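Local coordinates for protein Amy13K (Eubacterium rectale DSM 17629, PDB 6B3P) that binds starch-derived glucan chains through two family 26 carbohydrate-binding modules of a surface-anchored gut bacterial alpha-amylase, probably holding the enzyme on its substrate, at residues G12-A17 and D64-Q69; L49-S54 and L75-K80; W99-T104 and D158-F163; I105-S110 and T192-D197. All blocks are in the same frame, centred on the assembly; numbering follows the deposited sequence.

Contact 1: G12-A17 and D64-Q69; sequences GDDVAA and DGHGNQ. With GLC (alpha-D-glucopyranose), chain C; FMT (formic acid), chain P.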
loop_
_atom_site.group_PDB
_atom_site.type_symbol
_atom_site.label_atom_id
_atom_site.label_comp_id
_atom_site.label_asym_id
_atom_site.label_seq_id
_atom_site.Cartn_x
_atom_site.Cartn_y
_atom_site.Cartn_z
ATOM N N GLY A 12 -16.378 -8.874 -14.037
ATOM C CA GLY A 12 -16.550 -9.897 -13.015
ATOM C C GLY A 12 -15.597 -9.705 -11.851
ATOM O O GLY A 12 -14.925 -8.679 -11.765
ATOM N N ASP A 13 -15.529 -10.692 -10.960
ATOM C CA ASP A 13 -14.753 -10.550 -9.728
ATOM C C ASP A 13 -13.325 -11.100 -9.835
ATOM O O ASP A 13 -12.570 -11.071 -8.862
ATOM C CB ASP A 13 -15.481 -11.232 -8.560
ATOM C CG ASP A 13 -15.640 -12.736 -8.751
ATOM O OD1 ASP A 13 -14.991 -13.319 -9.646
ATOM O OD2 ASP A 13 -16.419 -13.345 -7.987
ATOM N N ASP A 14 -12.970 -11.616 -11.008
ATOM C CA ASP A 14 -11.618 -12.108 -11.261
ATOM C C ASP A 14 -10.999 -11.314 -12.405
ATOM O O ASP A 14 -11.239 -11.604 -13.579
ATOM C CB ASP A 14 -11.623 -13.607 -11.584
ATOM C CG ASP A 14 -10.223 -14.180 -11.710
ATOM O OD1 ASP A 14 -9.281 -13.560 -11.177
ATOM O OD2 ASP A 14 -10.067 -15.252 -12.331
ATOM N N VAL A 15 -10.208 -10.308 -12.046
ATOM C CA VAL A 15 -9.635 -9.391 -13.018
ATOM C C VAL A 15 -8.152 -9.163 -12.759
ATOM O O VAL A 15 -7.662 -9.378 -11.649
ATOM C CB VAL A 15 -10.364 -8.033 -13.000
ATOM C CG1 VAL A 15 -11.765 -8.181 -13.576
ATOM C CG2 VAL A 15 -10.412 -7.471 -11.583
ATOM N N ALA A 16 -7.448 -8.720 -13.795
ATOM C CA ALA A 16 -6.014 -8.492 -13.714
ATOM C C ALA A 16 -5.617 -7.291 -14.563
ATOM O O ALA A 16 -6.370 -6.859 -15.441
ATOM C CB ALA A 16 -5.251 -9.735 -14.159
ATOM N N ALA A 17 -4.435 -6.755 -14.281
ATOM C CA ALA A 17 -3.875 -5.642 -15.036
ATOM C C ALA A 17 -2.619 -6.100 -15.766
ATOM O O ALA A 17 -1.653 -6.539 -15.137
ATOM C CB ALA A 17 -3.564 -4.469 -14.112
ATOM N N ASP A 64 -8.522 -11.721 -16.188
ATOM C CA ASP A 64 -7.522 -12.639 -15.645
ATOM C C ASP A 64 -7.397 -13.944 -16.437
ATOM O O ASP A 64 -7.304 -15.025 -15.855
ATOM C CB ASP A 64 -7.847 -12.949 -14.178
ATOM C CG ASP A 64 -6.620 -13.372 -13.377
ATOM O OD1 ASP A 64 -5.493 -13.323 -13.913
ATOM O OD2 ASP A 64 -6.779 -13.737 -12.192
ATOM N N GLY A 65 -7.388 -13.837 -17.762
ATOM C CA GLY A 65 -7.090 -14.974 -18.614
ATOM C C GLY A 65 -8.295 -15.779 -19.065
ATOM O O GLY A 65 -8.136 -16.920 -19.502
ATOM N N HIS A 66 -9.486 -15.192 -18.978
ATOM C CA HIS A 66 -10.722 -15.908 -19.298
ATOM C C HIS A 66 -11.453 -15.323 -20.507
ATOM O O HIS A 66 -12.677 -15.424 -20.611
ATOM C CB HIS A 66 -11.642 -15.928 -18.073
ATOM C CG HIS A 66 -11.119 -16.763 -16.946
ATOM N ND1 HIS A 66 -10.618 -16.220 -15.781
ATOM C CD2 HIS A 66 -11.004 -18.106 -16.813
ATOM C CE1 HIS A 66 -10.224 -17.193 -14.978
ATOM N NE2 HIS A 66 -10.447 -18.347 -15.580
ATOM N N GLY A 67 -10.699 -14.709 -21.416
ATOM C CA GLY A 67 -11.198 -14.415 -22.750
ATOM C C GLY A 67 -11.674 -13.001 -23.031
ATOM O O GLY A 67 -12.049 -12.701 -24.167
ATOM N N ASN A 68 -11.665 -12.135 -22.023
ATOM C CA ASN A 68 -12.162 -10.771 -22.198
ATOM C C ASN A 68 -11.206 -9.707 -21.677
ATOM O O ASN A 68 -10.638 -9.840 -20.594
ATOM C CB ASN A 68 -13.518 -10.626 -21.512
ATOM C CG ASN A 68 -14.522 -11.639 -22.009
ATOM O OD1 ASN A 68 -14.868 -12.588 -21.307
ATOM N ND2 ASN A 68 -14.991 -11.447 -23.233
ATOM N N GLN A 69 -11.044 -8.646 -22.460
ATOM C CA GLN A 69 -10.165 -7.543 -22.094
ATOM C C GLN A 69 -10.686 -6.223 -22.645
ATOM O O GLN A 69 -11.344 -6.189 -23.687
ATOM C CB GLN A 69 -8.754 -7.793 -22.617
ATOM C CG GLN A 69 -8.671 -7.694 -24.119
ATOM C CD GLN A 69 -7.367 -8.220 -24.673
ATOM O OE1 GLN A 69 -7.056 -9.410 -24.559
ATOM N NE2 GLN A 69 -6.592 -7.329 -25.277
HETATM C C1 GLC C . -2.836 -11.864 -25.148
HETATM C C2 GLC C . -3.751 -10.657 -25.169
HETATM C C3 GLC C . -3.104 -9.569 -26.012
HETATM C C4 GLC C . -1.690 -9.273 -25.549
HETATM C C5 GLC C . -0.890 -10.551 -25.463
HETATM C C6 GLC C . 0.497 -10.243 -24.921
HETATM O O2 GLC C . -5.036 -11.005 -25.630
HETATM O O3 GLC C . -3.850 -8.396 -25.963
HETATM O O4 GLC C . -1.080 -8.352 -26.417
HETATM O O5 GLC C . -1.571 -11.460 -24.656
HETATM O O6 GLC C . 1.271 -11.372 -24.644
HETATM C C FMT P . -7.768 -13.575 -22.436
HETATM O O1 FMT P . -7.536 -14.446 -21.616
HETATM O O2 FMT P . -7.323 -13.649 -23.574
#
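In the first starch-binding module of family CBM26, a beta-sandwich domain, the start of strand 16-20 runs beside the loop that leaves strand 57-62. The packed part lies around Asp64. Its CG is anti to the backbone N (chi1 -155°), and Asp64 OD1 rests on the methyl of Ala16, 3.6 Å from Ala16 CB, while Asp64 CB sits beside the carboxylate of Asp14. The two acid groups cross nearly at right angles, their planes 76° apart, and Asp14 OD1 stands 2.7 Å from Asp64 OD2. Two oxygens so near suggest that one acid is probably protonated, its ionisation shifted by the other; Asp64 OD2 is also hydrogen-bonded to Thr34 OG1, which steadies it. An alanine in place of Asp14 would remove both carboxylate oxygens, and the outer edge of the 64-69 loop would probably be held less firmly. The solvent side is much looser. There His66 offers only the edge of its ring, with CE1 3.3 Å from Asp14 OD2, and its ND1 is engaged by Asp63 O within its own loop. Farther along, the loop turns to the sugar: Gln69, a residue of the glycan pocket, uses both ends of its amide on one glucose. Gln69 OE1 accepts from glucose O2 at 2.8 Å, and Gln69 NE2 donates to glucose O3 at 3.0 Å, with an N-H...O angle of 165°.

Contact 2: L49-S54 and L75-K80; sequences LTLDNS and LSTKGK. With EDO (1,2-ethanediol), chain M.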
loop_
_atom_site.group_PDB
_atom_site.type_symbol
_atom_site.label_atom_id
_atom_site.label_comp_id
_atom_site.label_asym_id
_atom_site.label_seq_id
_atom_site.Cartn_x
_atom_site.Cartn_y
_atom_site.Cartn_z
ATOM N N LEU A 49 2.239 -2.002 -7.797
ATOM C CA LEU A 49 3.398 -2.423 -8.565
ATOM C C LEU A 49 4.521 -1.408 -8.461
ATOM O O LEU A 49 4.280 -0.207 -8.339
ATOM C CB LEU A 49 3.021 -2.626 -10.035
ATOM C CG LEU A 49 3.980 -3.469 -10.880
ATOM C CD1 LEU A 49 3.880 -4.945 -10.508
ATOM C CD2 LEU A 49 3.702 -3.267 -12.361
ATOM N N THR A 50 5.749 -1.914 -8.497
ATOM C CA THR A 50 6.927 -1.080 -8.662
ATOM C C THR A 50 7.346 -1.181 -10.113
ATOM O O THR A 50 7.543 -2.285 -10.623
ATOM C CB THR A 50 8.098 -1.516 -7.756
ATOM O OG1 THR A 50 7.699 -1.449 -6.382
ATOM C CG2 THR A 50 9.321 -0.616 -7.980
ATOM N N LEU A 51 7.470 -0.044 -10.789
ATOM C CA LEU A 51 8.017 -0.065 -12.136
ATOM C C LEU A 51 8.990 1.065 -12.436
ATOM O O LEU A 51 9.075 2.072 -11.732
ATOM C CB LEU A 51 6.893 -0.061 -13.179
ATOM C CG LEU A 51 5.755 0.956 -13.155
ATOM C CD1 LEU A 51 6.142 2.288 -13.767
ATOM C CD2 LEU A 51 4.594 0.369 -13.926
ATOM N N ASP A 52 9.729 0.837 -13.513
ATOM C CA ASP A 52 10.781 1.714 -13.991
ATOM C C ASP A 52 10.197 2.931 -14.705
ATOM O O ASP A 52 9.573 2.800 -15.756
ATOM C CB ASP A 52 11.698 0.910 -14.921
ATOM C CG ASP A 52 12.746 1.758 -15.604
ATOM O OD1 ASP A 52 13.034 2.873 -15.125
ATOM O OD2 ASP A 52 13.294 1.290 -16.623
ATOM N N ASN A 53 10.413 4.115 -14.133
ATOM C CA ASN A 53 9.834 5.346 -14.673
ATOM C C ASN A 53 10.616 5.907 -15.856
ATOM O O ASN A 53 10.436 7.064 -16.228
ATOM C CB ASN A 53 9.722 6.415 -13.575
ATOM C CG ASN A 53 11.067 7.033 -13.198
ATOM O OD1 ASN A 53 12.128 6.550 -13.591
ATOM N ND2 ASN A 53 11.019 8.093 -12.396
ATOM N N SER A 54 11.486 5.090 -16.443
ATOM C CA SER A 54 12.227 5.505 -17.625
ATOM C C SER A 54 11.283 5.721 -18.803
ATOM O O SER A 54 11.612 6.448 -19.741
ATOM C CB SER A 54 13.289 4.464 -17.995
ATOM O OG SER A 54 14.220 4.286 -16.942
ATOM N N LEU A 75 -0.481 4.764 -19.753
ATOM C CA LEU A 75 -0.080 5.300 -18.460
ATOM C C LEU A 75 1.154 6.177 -18.663
ATOM O O LEU A 75 2.258 5.670 -18.866
ATOM C CB LEU A 75 0.216 4.173 -17.466
ATOM C CG LEU A 75 -0.839 3.074 -17.320
ATOM C CD1 LEU A 75 -0.369 2.047 -16.294
ATOM C CD2 LEU A 75 -2.203 3.645 -16.941
ATOM N N SER A 76 0.963 7.491 -18.621
ATOM C CA SER A 76 2.047 8.432 -18.886
ATOM C C SER A 76 2.926 8.595 -17.650
ATOM O O SER A 76 2.896 9.629 -16.983
ATOM C CB SER A 76 1.481 9.780 -19.334
ATOM O OG SER A 76 0.722 9.641 -20.524
ATOM N N THR A 77 3.721 7.567 -17.370
ATOM C CA THR A 77 4.475 7.471 -16.122
ATOM C C THR A 77 5.909 8.000 -16.197
ATOM O O THR A 77 6.577 8.108 -15.167
ATOM C CB THR A 77 4.553 6.010 -15.648
ATOM O OG1 THR A 77 4.894 5.171 -16.757
ATOM C CG2 THR A 77 3.227 5.562 -15.066
ATOM N N LYS A 78 6.390 8.313 -17.395
ATOM C CA LYS A 78 7.796 8.683 -17.558
ATOM C C LYS A 78 8.201 9.839 -16.647
ATOM O O LYS A 78 7.602 10.913 -16.679
ATOM C CB LYS A 78 8.101 9.053 -19.008
ATOM C CG LYS A 78 9.579 9.347 -19.242
ATOM C CD LYS A 78 9.892 9.630 -20.697
ATOM C CE LYS A 78 11.389 9.816 -20.897
ATOM N NZ LYS A 78 11.743 10.146 -22.303
ATOM N N GLY A 79 9.220 9.600 -15.827
ATOM C CA GLY A 79 9.784 10.632 -14.975
ATOM C C GLY A 79 9.061 10.844 -13.656
ATOM O O GLY A 79 9.525 11.612 -12.813
ATOM N N LYS A 80 7.931 10.169 -13.468
ATOM C CA LYS A 80 7.133 10.332 -12.253
ATOM C C LYS A 80 7.687 9.502 -11.097
ATOM O O LYS A 80 8.315 8.465 -11.311
ATOM C CB LYS A 80 5.675 9.940 -12.509
ATOM C CG LYS A 80 4.997 10.710 -13.638
ATOM C CD LYS A 80 4.894 12.201 -13.342
ATOM C CE LYS A 80 4.129 12.922 -14.444
ATOM N NZ LYS A 80 3.883 14.365 -14.153
HETATM C C1 EDO M . 6.953 14.896 -14.877
HETATM O O1 EDO M . 7.278 16.292 -14.918
HETATM C C2 EDO M . 8.167 14.067 -15.282
HETATM O O2 EDO M . 8.044 13.680 -16.659
HETATM O O HOH W 1 11.630 7.139 -23.162
#
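Asn53 holds its CG between the backbone N and the carbonyl carbon (chi1 74°), the crowded position, and this folds the amide over its own backbone so that side chain and carbonyl both face the 77-80 turn. On the other side, Thr77 to Lys80 form a type II beta turn, closed by Lys80 N on Thr77 O, in which Gly79 takes the position of positive phi. Asn53 grips that turn twice. Asn53 O accepts from Gly79 N at 2.8 Å, nearly straight and in the carbonyl plane, and it is also approached by the CA-H of Lys78. Asn53 ND2 donates a hydrogen bond to Lys80 O at 2.9 Å; that oxygen lies close to the amide plane of Asn53, whereas ND2 stands well above the carbonyl plane of Lys80. An alanine here would lack the amide, and the Lys80 end of the turn would probably be less firmly held. Just before, Asp52 makes an Asx turn: OD1 takes both the N-H and the hydroxyl of Ser54, which fixes the bend leading out of the strand. Lys78 runs fully extended past Ser54 O, with Lys78 CE 3.6 Å from that oxygen, and a water links NZ to it, weakly on the Ser54 side. Farther in, Leu51 CD1 meets Thr77 OG1 at 4.3 Å, a hydroxyl hydrogen-bonded to Thr55 O. The contact thus joins the exit of strand 44-50 to the connection between strands 73-75 and 82-87, with Met1, and Tyr57 of strand 57-62, packed against Leu51 and Thr77.

Contact 3: W99-T104 and D158-F163; sequences WKYVTT and DVKQNF. With EDO (1,2-ethanediol), chain J.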
loop_
_atom_site.group_PDB
_atom_site.type_symbol
_atom_site.label_atom_id
_atom_site.label_comp_id
_atom_site.label_asym_id
_atom_site.label_seq_id
_atom_site.Cartn_x
_atom_site.Cartn_y
_atom_site.Cartn_z
ATOM N N TRP A 99 -13.216 8.433 -0.948
ATOM C CA TRP A 99 -12.052 7.603 -0.631
ATOM C C TRP A 99 -11.127 8.307 0.360
ATOM O O TRP A 99 -10.930 9.521 0.285
ATOM C CB TRP A 99 -11.270 7.247 -1.896
ATOM C CG TRP A 99 -11.922 6.199 -2.754
ATOM C CD1 TRP A 99 -13.224 6.167 -3.167
ATOM C CD2 TRP A 99 -11.296 5.036 -3.316
ATOM N NE1 TRP A 99 -13.446 5.058 -3.949
ATOM C CE2 TRP A 99 -12.279 4.348 -4.056
ATOM C CE3 TRP A 99 -10.000 4.513 -3.266
ATOM C CZ2 TRP A 99 -12.007 3.163 -4.738
ATOM C CZ3 TRP A 99 -9.733 3.333 -3.943
ATOM C CH2 TRP A 99 -10.731 2.674 -4.670
ATOM N N LYS A 100 -10.572 7.532 1.287
ATOM C CA LYS A 100 -9.573 8.028 2.230
ATOM C C LYS A 100 -8.203 7.446 1.905
ATOM O O LYS A 100 -8.088 6.524 1.094
ATOM C CB LYS A 100 -9.946 7.667 3.668
ATOM C CG LYS A 100 -11.344 8.061 4.083
ATOM C CD LYS A 100 -11.445 9.545 4.361
ATOM C CE LYS A 100 -12.785 9.898 4.991
ATOM N NZ LYS A 100 -13.030 9.149 6.258
ATOM N N TYR A 101 -7.174 7.982 2.551
ATOM C CA TYR A 101 -5.828 7.433 2.445
ATOM C C TYR A 101 -5.553 6.526 3.630
ATOM O O TYR A 101 -5.355 6.992 4.752
ATOM C CB TYR A 101 -4.796 8.552 2.365
ATOM C CG TYR A 101 -4.902 9.321 1.077
ATOM C CD1 TYR A 101 -5.728 10.429 0.976
ATOM C CD2 TYR A 101 -4.199 8.920 -0.049
ATOM C CE1 TYR A 101 -5.839 11.128 -0.204
ATOM C CE2 TYR A 101 -4.305 9.611 -1.237
ATOM C CZ TYR A 101 -5.129 10.713 -1.310
ATOM O OH TYR A 101 -5.236 11.411 -2.489
ATOM N N VAL A 102 -5.542 5.226 3.361
ATOM C CA VAL A 102 -5.407 4.214 4.400
ATOM C C VAL A 102 -4.026 3.582 4.335
ATOM O O VAL A 102 -3.728 2.804 3.427
ATOM C CB VAL A 102 -6.481 3.121 4.259
ATOM C CG1 VAL A 102 -6.414 2.146 5.428
ATOM C CG2 VAL A 102 -7.857 3.748 4.167
ATOM N N THR A 103 -3.190 3.924 5.310
ATOM C CA THR A 103 -1.817 3.446 5.353
ATOM C C THR A 103 -1.678 2.345 6.395
ATOM O O THR A 103 -1.924 2.561 7.582
ATOM C CB THR A 103 -0.837 4.591 5.666
ATOM O OG1 THR A 103 -1.056 5.671 4.747
ATOM C CG2 THR A 103 0.604 4.119 5.545
ATOM N N THR A 104 -1.293 1.160 5.931
ATOM C CA THR A 104 -1.127 -0.006 6.792
ATOM C C THR A 104 0.352 -0.306 6.985
ATOM O O THR A 104 1.095 -0.432 6.013
ATOM C CB THR A 104 -1.825 -1.248 6.200
ATOM O OG1 THR A 104 -3.205 -0.948 5.957
ATOM C CG2 THR A 104 -1.719 -2.444 7.148
ATOM N N ASP A 158 -7.825 11.994 5.534
ATOM C CA ASP A 158 -8.648 12.541 4.462
ATOM C C ASP A 158 -7.790 13.082 3.323
ATOM O O ASP A 158 -8.269 13.238 2.198
ATOM C CB ASP A 158 -9.557 13.652 4.993
ATOM C CG ASP A 158 -10.592 13.138 5.977
ATOM O OD1 ASP A 158 -10.666 11.908 6.179
ATOM O OD2 ASP A 158 -11.339 13.960 6.546
ATOM N N VAL A 159 -6.525 13.365 3.624
ATOM C CA VAL A 159 -5.600 13.912 2.639
ATOM C C VAL A 159 -4.323 13.084 2.573
ATOM O O VAL A 159 -4.014 12.312 3.482
ATOM C CB VAL A 159 -5.242 15.382 2.951
ATOM C CG1 VAL A 159 -6.501 16.246 2.951
ATOM C CG2 VAL A 159 -4.502 15.498 4.287
ATOM N N LYS A 160 -3.584 13.261 1.485
ATOM C CA LYS A 160 -2.387 12.483 1.211
ATOM C C LYS A 160 -1.166 13.108 1.878
ATOM O O LYS A 160 -0.373 13.790 1.226
ATOM C CB LYS A 160 -2.179 12.384 -0.297
ATOM C CG LYS A 160 -1.090 11.442 -0.739
ATOM C CD LYS A 160 -1.064 11.394 -2.251
ATOM C CE LYS A 160 0.168 10.702 -2.776
ATOM N NZ LYS A 160 1.412 11.473 -2.488
ATOM N N GLN A 161 -1.019 12.866 3.178
ATOM C CA GLN A 161 0.044 13.493 3.955
ATOM C C GLN A 161 1.023 12.471 4.513
ATOM O O GLN A 161 0.626 11.511 5.174
ATOM C CB GLN A 161 -0.552 14.312 5.100
ATOM C CG GLN A 161 0.464 15.202 5.804
ATOM C CD GLN A 161 -0.177 16.356 6.548
ATOM O OE1 GLN A 161 -1.028 17.063 6.007
ATOM N NE2 GLN A 161 0.233 16.555 7.797
ATOM N N ASN A 162 2.305 12.687 4.238
ATOM C CA ASN A 162 3.355 11.870 4.825
ATOM C C ASN A 162 3.392 12.081 6.331
ATOM O O ASN A 162 2.969 13.122 6.834
ATOM C CB ASN A 162 4.718 12.204 4.211
ATOM C CG ASN A 162 4.779 11.909 2.723
ATOM O OD1 ASN A 162 3.962 11.156 2.191
ATOM N ND2 ASN A 162 5.757 12.496 2.043
ATOM N N PHE A 163 3.893 11.085 7.048
ATOM C CA PHE A 163 4.030 11.182 8.492
ATOM C C PHE A 163 5.141 10.255 8.958
ATOM O O PHE A 163 5.787 9.593 8.146
ATOM C CB PHE A 163 2.711 10.840 9.189
ATOM C CG PHE A 163 2.195 9.466 8.879
ATOM C CD1 PHE A 163 1.459 9.232 7.730
ATOM C CD2 PHE A 163 2.435 8.410 9.743
ATOM C CE1 PHE A 163 0.978 7.970 7.444
ATOM C CE2 PHE A 163 1.955 7.144 9.462
ATOM C CZ PHE A 163 1.227 6.924 8.311
HETATM C C1 EDO J . -12.195 3.628 3.152
HETATM O O1 EDO J . -12.060 4.940 2.590
HETATM C C2 EDO J . -11.503 3.584 4.510
HETATM O O2 EDO J . -12.120 4.500 5.422
HETATM O O HOH W 2 -11.199 12.229 1.847
#
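Tyr101 lays one face of its ring against Lys160, whose CB sits 3.7 Å from the ring centroid and only 19° off the normal, a CH-pi contact displaced toward the rim on the CZ-CE2 side. The lysine chain crosses the ring obliquely: CG anti to the backbone N (chi1 -172°) carries CG and CD on past CE2, and the chain then bends at its end so that NZ forms a salt bridge with Glu82 and a hydrogen bond to Val182 O. The backbone of Lys160 joins in, its N lying over the same face, 3.5 Å from Tyr101 CE1, and Asp158 O meets the ring edge in its plane. Next to this, Lys100 and Asp158 run alongside each other in one direction. The carboxylate touches the aliphatic part of the lysine more closely than the ammonium group, with Asp158 OD1 3.1 Å from Lys100 CD but 3.6 Å from Lys100 NZ, so the salt bridge is a long one. A water donates to both Trp99 O and Asp158 O, linking the two segments where no direct hydrogen bond crosses. Deeper in, Thr103 and Phe163 meet tip to tip, Thr103 CG2 4.0 Å from Phe163 CZ, both also against Val180. The 158-163 segment leaves strand 150-157, the antiparallel neighbour of 101-108, and enters strand 163-168 of the other sheet, forming a beta-arch in the beta-sandwich of the second starch-binding module.

Contact 4: I105-S110 and T192-D197; sequences IHYLAS and TGTKGD. With FMT (formic acid), chain O.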
loop_
_atom_site.group_PDB
_atom_site.type_symbol
_atom_site.label_atom_id
_atom_site.label_comp_id
_atom_site.label_asym_id
_atom_site.label_seq_id
_atom_site.Cartn_x
_atom_site.Cartn_y
_atom_site.Cartn_z
ATOM N N ILE A 105 0.776 -0.417 8.240
ATOM C CA ILE A 105 2.174 -0.690 8.555
ATOM C C ILE A 105 2.294 -1.918 9.451
ATOM O O ILE A 105 1.713 -1.967 10.538
ATOM C CB ILE A 105 2.845 0.515 9.240
ATOM C CG1 ILE A 105 2.645 1.783 8.406
ATOM C CG2 ILE A 105 4.335 0.253 9.436
ATOM C CD1 ILE A 105 3.000 3.068 9.130
ATOM N N HIS A 106 3.053 -2.903 8.979
ATOM C CA HIS A 106 3.288 -4.138 9.715
ATOM C C HIS A 106 4.650 -4.100 10.396
ATOM O O HIS A 106 5.651 -3.759 9.765
ATOM C CB HIS A 106 3.215 -5.347 8.778
ATOM C CG HIS A 106 1.963 -5.408 7.960
ATOM N ND1 HIS A 106 0.720 -5.622 8.517
ATOM C CD2 HIS A 106 1.761 -5.292 6.627
ATOM C CE1 HIS A 106 -0.193 -5.632 7.562
ATOM N NE2 HIS A 106 0.414 -5.434 6.405
ATOM N N TYR A 107 4.686 -4.444 11.680
ATOM C CA TYR A 107 5.944 -4.523 12.414
ATOM C C TYR A 107 6.196 -5.920 12.968
ATOM O O TYR A 107 5.330 -6.514 13.607
ATOM C CB TYR A 107 5.973 -3.519 13.562
ATOM C CG TYR A 107 7.273 -3.559 14.327
ATOM C CD1 TYR A 107 8.466 -3.194 13.718
ATOM C CD2 TYR A 107 7.312 -3.972 15.653
ATOM C CE1 TYR A 107 9.662 -3.234 14.407
ATOM C CE2 TYR A 107 8.503 -4.014 16.352
ATOM C CZ TYR A 107 9.675 -3.645 15.724
ATOM O OH TYR A 107 10.862 -3.684 16.416
ATOM N N LEU A 108 7.402 -6.423 12.726
ATOM C CA LEU A 108 7.816 -7.726 13.222
ATOM C C LEU A 108 8.475 -7.599 14.589
ATOM O O LEU A 108 9.640 -7.218 14.691
ATOM C CB LEU A 108 8.784 -8.384 12.243
ATOM C CG LEU A 108 9.383 -9.723 12.674
ATOM C CD1 LEU A 108 8.298 -10.765 12.865
ATOM C CD2 LEU A 108 10.392 -10.179 11.641
ATOM N N ALA A 109 7.727 -7.924 15.637
ATOM C CA ALA A 109 8.257 -7.873 16.992
ATOM C C ALA A 109 9.047 -9.138 17.310
ATOM O O ALA A 109 8.528 -10.251 17.196
ATOM C CB ALA A 109 7.135 -7.687 17.995
ATOM N N SER A 110 10.303 -8.954 17.704
ATOM C CA SER A 110 11.178 -10.062 18.072
ATOM C C SER A 110 11.868 -9.792 19.403
ATOM O O SER A 110 12.683 -8.875 19.516
ATOM C CB SER A 110 12.231 -10.306 16.991
ATOM O OG SER A 110 13.294 -11.103 17.487
ATOM N N THR A 192 11.012 -4.091 10.191
ATOM C CA THR A 192 11.720 -5.013 11.073
ATOM C C THR A 192 12.867 -4.309 11.785
ATOM O O THR A 192 13.391 -3.307 11.299
ATOM C CB THR A 192 12.293 -6.216 10.299
ATOM O OG1 THR A 192 13.235 -5.753 9.323
ATOM C CG2 THR A 192 11.184 -6.990 9.607
ATOM N N GLY A 193 13.254 -4.844 12.939
ATOM C CA GLY A 193 14.426 -4.368 13.648
ATOM C C GLY A 193 14.107 -3.391 14.758
ATOM O O GLY A 193 12.943 -3.155 15.081
ATOM N N THR A 194 15.159 -2.831 15.344
ATOM C CA THR A 194 15.036 -1.835 16.398
ATOM C C THR A 194 16.038 -0.719 16.117
ATOM O O THR A 194 16.605 -0.662 15.025
ATOM C CB THR A 194 15.277 -2.451 17.792
ATOM O OG1 THR A 194 16.527 -3.151 17.802
ATOM C CG2 THR A 194 14.153 -3.416 18.144
ATOM N N LYS A 195 16.247 0.165 17.089
ATOM C CA LYS A 195 17.144 1.307 16.917
ATOM C C LYS A 195 18.506 0.875 16.387
ATOM O O LYS A 195 19.135 -0.033 16.931
ATOM C CB LYS A 195 17.321 2.053 18.239
ATOM C CG LYS A 195 17.912 3.445 18.090
ATOM C CD LYS A 195 16.835 4.488 17.845
ATOM C CE LYS A 195 17.439 5.862 17.620
ATOM N NZ LYS A 195 16.401 6.927 17.566
ATOM N N GLY A 196 18.953 1.532 15.320
ATOM C CA GLY A 196 20.219 1.207 14.694
ATOM C C GLY A 196 20.093 0.139 13.622
ATOM O O GLY A 196 20.970 0.010 12.768
ATOM N N ASP A 197 18.998 -0.617 13.656
ATOM C CA ASP A 197 18.838 -1.770 12.773
ATOM C C ASP A 197 17.429 -1.850 12.179
ATOM O O ASP A 197 16.936 -2.934 11.868
ATOM C CB ASP A 197 19.164 -3.057 13.543
ATOM C CG ASP A 197 19.331 -4.262 12.634
ATOM O OD1 ASP A 197 19.819 -4.096 11.496
ATOM O OD2 ASP A 197 18.970 -5.379 13.061
HETATM C C FMT O . 16.041 -0.432 20.977
HETATM O O1 FMT O . 15.917 0.674 21.503
HETATM O O2 FMT O . 16.949 -0.674 20.183
HETATM O O HOH W 3 12.141 -7.290 13.790
#
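Gly193 O is held by one short hydrogen bond across this contact, donated by the hydroxyl of Tyr107, whose OH is 2.5 Å from Gly193 O. The phenol comes to it edge-on, the carbonyl oxygen lying in the ring plane beside CE1 and CZ, while the hydroxyl stands 29° above the carbonyl plane. Tyr107 reaches there because its CG is anti to the backbone N (chi1 -179°), which carries the ring out to the carbonyl of Gly193; its ring also stacks on Phe167, and Tyr107 OH lies 3.7 Å from Thr194 CG2. A water bridges the backbones, donating to Leu108 O at 2.7 Å and accepting from Gly193 N at 2.8 Å. Gly193 has backbone angles (phi 98°) suited to glycine, and a CB there would run into Asp197 O. Leu108 and Thr192 run alongside each other, with Thr192 CG2 3.8 Å from Leu108 CB. Beyond them Thr194 to Asp197 close a type II beta turn through Asp197 N and Thr194 O. The contact lies at the ends of two inner, parallel strands of the second module's beta-sandwich, a water and a tyrosine hydroxyl linking strand 101-108 to the loop that follows strand 188-192.

How the contacts relate
Contacts 1 and 2 lie in the first starch-binding module and contacts 3 and 4 in the second. Contacts 1 and 2 reach the same sheet, their centres 23 Å apart, and their segments alternate along the chain. Contacts 3 and 4 share strand 101-108 and touch each other, Phe163 CE2 packing 4.2 Å from Ile105 CD1. Between the modules, contacts 2 and 3 come within about 11 Å at their nearest atoms, whereas contacts 1 and 4 lie on opposite sides of the chain's centre, centres 38 Å apart. Contact 1 alone includes a glycan-pocket residue, Gln69; in the second module, the side chains of Phe163 and Thr194 are about 10 and 12 Å from a bound glucose.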